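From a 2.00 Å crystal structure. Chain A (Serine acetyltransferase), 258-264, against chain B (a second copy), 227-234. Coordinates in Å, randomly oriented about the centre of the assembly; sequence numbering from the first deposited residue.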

# COMPACT_ATOMS: atom_id res chain seq x y z
N VAL A 258 -46.19 -1.29 -2.31
CA VAL A 258 -46.12 -2.44 -3.20
C VAL A 258 -44.98 -3.38 -2.81
O VAL A 258 -43.95 -2.94 -2.30
CB VAL A 258 -45.94 -1.98 -4.66
CG1 VAL A 258 -45.53 -3.14 -5.55
CG2 VAL A 258 -47.24 -1.37 -5.18
N ILE A 259 -45.19 -4.67 -3.03
CA ILE A 259 -44.17 -5.67 -2.74
C ILE A 259 -44.04 -6.55 -3.98
O ILE A 259 -45.04 -7.00 -4.53
CB ILE A 259 -44.55 -6.59 -1.55
CG1 ILE A 259 -44.75 -5.76 -0.28
CG2 ILE A 259 -43.45 -7.62 -1.32
CD1 ILE A 259 -45.20 -6.60 0.91
N VAL A 260 -42.81 -6.78 -4.43
CA VAL A 260 -42.56 -7.63 -5.59
C VAL A 260 -41.60 -8.72 -5.13
O VAL A 260 -40.45 -8.43 -4.76
CB VAL A 260 -41.91 -6.86 -6.75
CG1 VAL A 260 -41.86 -7.75 -7.98
CG2 VAL A 260 -42.67 -5.57 -7.03
N TYR A 261 -42.05 -9.96 -5.15
CA TYR A 261 -41.21 -11.05 -4.71
C TYR A 261 -40.18 -11.53 -5.72
O TYR A 261 -40.17 -11.12 -6.87
CB TYR A 261 -42.06 -12.23 -4.23
CG TYR A 261 -42.72 -11.94 -2.91
CD1 TYR A 261 -44.03 -11.51 -2.85
CD2 TYR A 261 -42.01 -12.07 -1.72
CE1 TYR A 261 -44.64 -11.21 -1.62
CE2 TYR A 261 -42.60 -11.77 -0.49
CZ TYR A 261 -43.92 -11.34 -0.45
OH TYR A 261 -44.53 -11.06 0.75
N SER A 262 -39.34 -12.43 -5.24
CA SER A 262 -38.23 -13.01 -5.97
C SER A 262 -38.35 -13.30 -7.46
O SER A 262 -39.26 -14.00 -7.91
CB SER A 262 -37.77 -14.28 -5.25
OG SER A 262 -36.56 -14.74 -5.82
N ASN A 263 -37.40 -12.74 -8.21
CA ASN A 263 -37.27 -12.91 -9.66
C ASN A 263 -38.39 -12.46 -10.60
O ASN A 263 -38.33 -12.75 -11.79
CB ASN A 263 -36.91 -14.38 -9.97
CG ASN A 263 -35.48 -14.72 -9.58
OD1 ASN A 263 -34.59 -13.90 -9.75
ND2 ASN A 263 -35.26 -15.93 -9.07
N ALA A 264 -39.40 -11.76 -10.09
CA ALA A 264 -40.49 -11.31 -10.95
C ALA A 264 -40.01 -10.24 -11.93
O ALA A 264 -39.18 -9.40 -11.58
CB ALA A 264 -41.64 -10.77 -10.12
N GLN B 227 -28.05 -21.38 -9.43
CA GLN B 227 -28.13 -19.92 -9.38
C GLN B 227 -29.58 -19.44 -9.25
O GLN B 227 -30.51 -20.07 -9.77
CB GLN B 227 -27.54 -19.32 -10.67
CG GLN B 227 -28.21 -19.81 -11.96
CD GLN B 227 -27.60 -21.10 -12.51
OE1 GLN B 227 -26.92 -21.82 -11.80
NE2 GLN B 227 -27.85 -21.38 -13.79
N GLY B 228 -29.76 -18.32 -8.54
CA GLY B 228 -31.07 -17.72 -8.36
C GLY B 228 -32.07 -18.43 -7.47
O GLY B 228 -33.21 -17.98 -7.33
N VAL B 229 -31.69 -19.55 -6.86
CA VAL B 229 -32.61 -20.27 -6.00
C VAL B 229 -32.82 -19.57 -4.67
O VAL B 229 -31.86 -19.18 -4.00
CB VAL B 229 -32.12 -21.70 -5.75
CG1 VAL B 229 -32.94 -22.36 -4.65
CG2 VAL B 229 -32.22 -22.50 -7.04
N THR B 230 -34.09 -19.40 -4.30
CA THR B 230 -34.45 -18.76 -3.03
C THR B 230 -35.15 -19.73 -2.08
O THR B 230 -36.08 -20.42 -2.48
CB THR B 230 -35.41 -17.56 -3.24
OG1 THR B 230 -34.70 -16.46 -3.83
CG2 THR B 230 -36.00 -17.10 -1.89
N LEU B 231 -34.69 -19.76 -0.83
CA LEU B 231 -35.32 -20.57 0.21
C LEU B 231 -35.71 -19.50 1.22
O LEU B 231 -34.94 -19.17 2.11
CB LEU B 231 -34.33 -21.56 0.83
CG LEU B 231 -33.58 -22.50 -0.12
CD1 LEU B 231 -32.78 -23.52 0.68
CD2 LEU B 231 -34.56 -23.21 -1.02
N GLY B 232 -36.90 -18.93 1.05
CA GLY B 232 -37.31 -17.86 1.95
C GLY B 232 -38.70 -17.97 2.51
O GLY B 232 -39.17 -19.06 2.82
N ALA B 233 -39.36 -16.82 2.65
CA ALA B 233 -40.71 -16.79 3.20
C ALA B 233 -41.42 -15.47 2.94
O ALA B 233 -40.87 -14.57 2.29
CB ALA B 233 -40.65 -17.06 4.69
N LYS B 234 -42.63 -15.36 3.46
CA LYS B 234 -43.45 -14.16 3.30
C LYS B 234 -43.83 -13.97 1.84
O LYS B 234 -44.99 -14.18 1.46
CB LYS B 234 -42.70 -12.92 3.80
CG LYS B 234 -43.48 -11.64 3.57
CD LYS B 234 -42.66 -10.40 3.89
CE LYS B 234 -43.44 -9.13 3.59
NZ LYS B 234 -42.64 -7.91 3.87
O HOH W 1 -35.87 -17.20 -6.37

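Two copies of serine acetyltransferase meet here along stretches that run roughly antiparallel, 155° apart, and bury 260 Å² between them. In the strand 259-260, side chains alternate: A:Ile259 points toward chain B, whereas A:Val260 lies out of its reach. A:Ile259 (m, t) brings CD1 to 4.1 Å from CE of B:Lys234, a contact with the CE methylene of a lysine extended through four t torsions. A:Tyr261 (m) leans on the same residue: its OH lies 3.1 Å from B:Lys234 CG and 3.2 Å from B:Lys234 O, and its ring meets the backbone of B:Ala233 and B:Lys234 obliquely. A type II turn from A:Tyr261 to A:Ala264 then presents two short polar side chains. A:Ser262 (t) places OG 3.2 Å from B:Thr230 OG1, and water 1 joins them, 2.6 Å from A:Ser262 OG and 2.9 Å from B:Thr230 OG1. The same water lies 2.9 Å from B:Gly228 O, placed to donate to it, which brings a buried carbonyl into the polar cluster. A:Asn263, at the positive phi (61°) that asparagine tolerates well, reaches that carbonyl directly through a weak hydrogen bond, ND2 to B:Gly228 O, 3.4 Å. B:Gly228 also has positive phi (70°), which favours glycine.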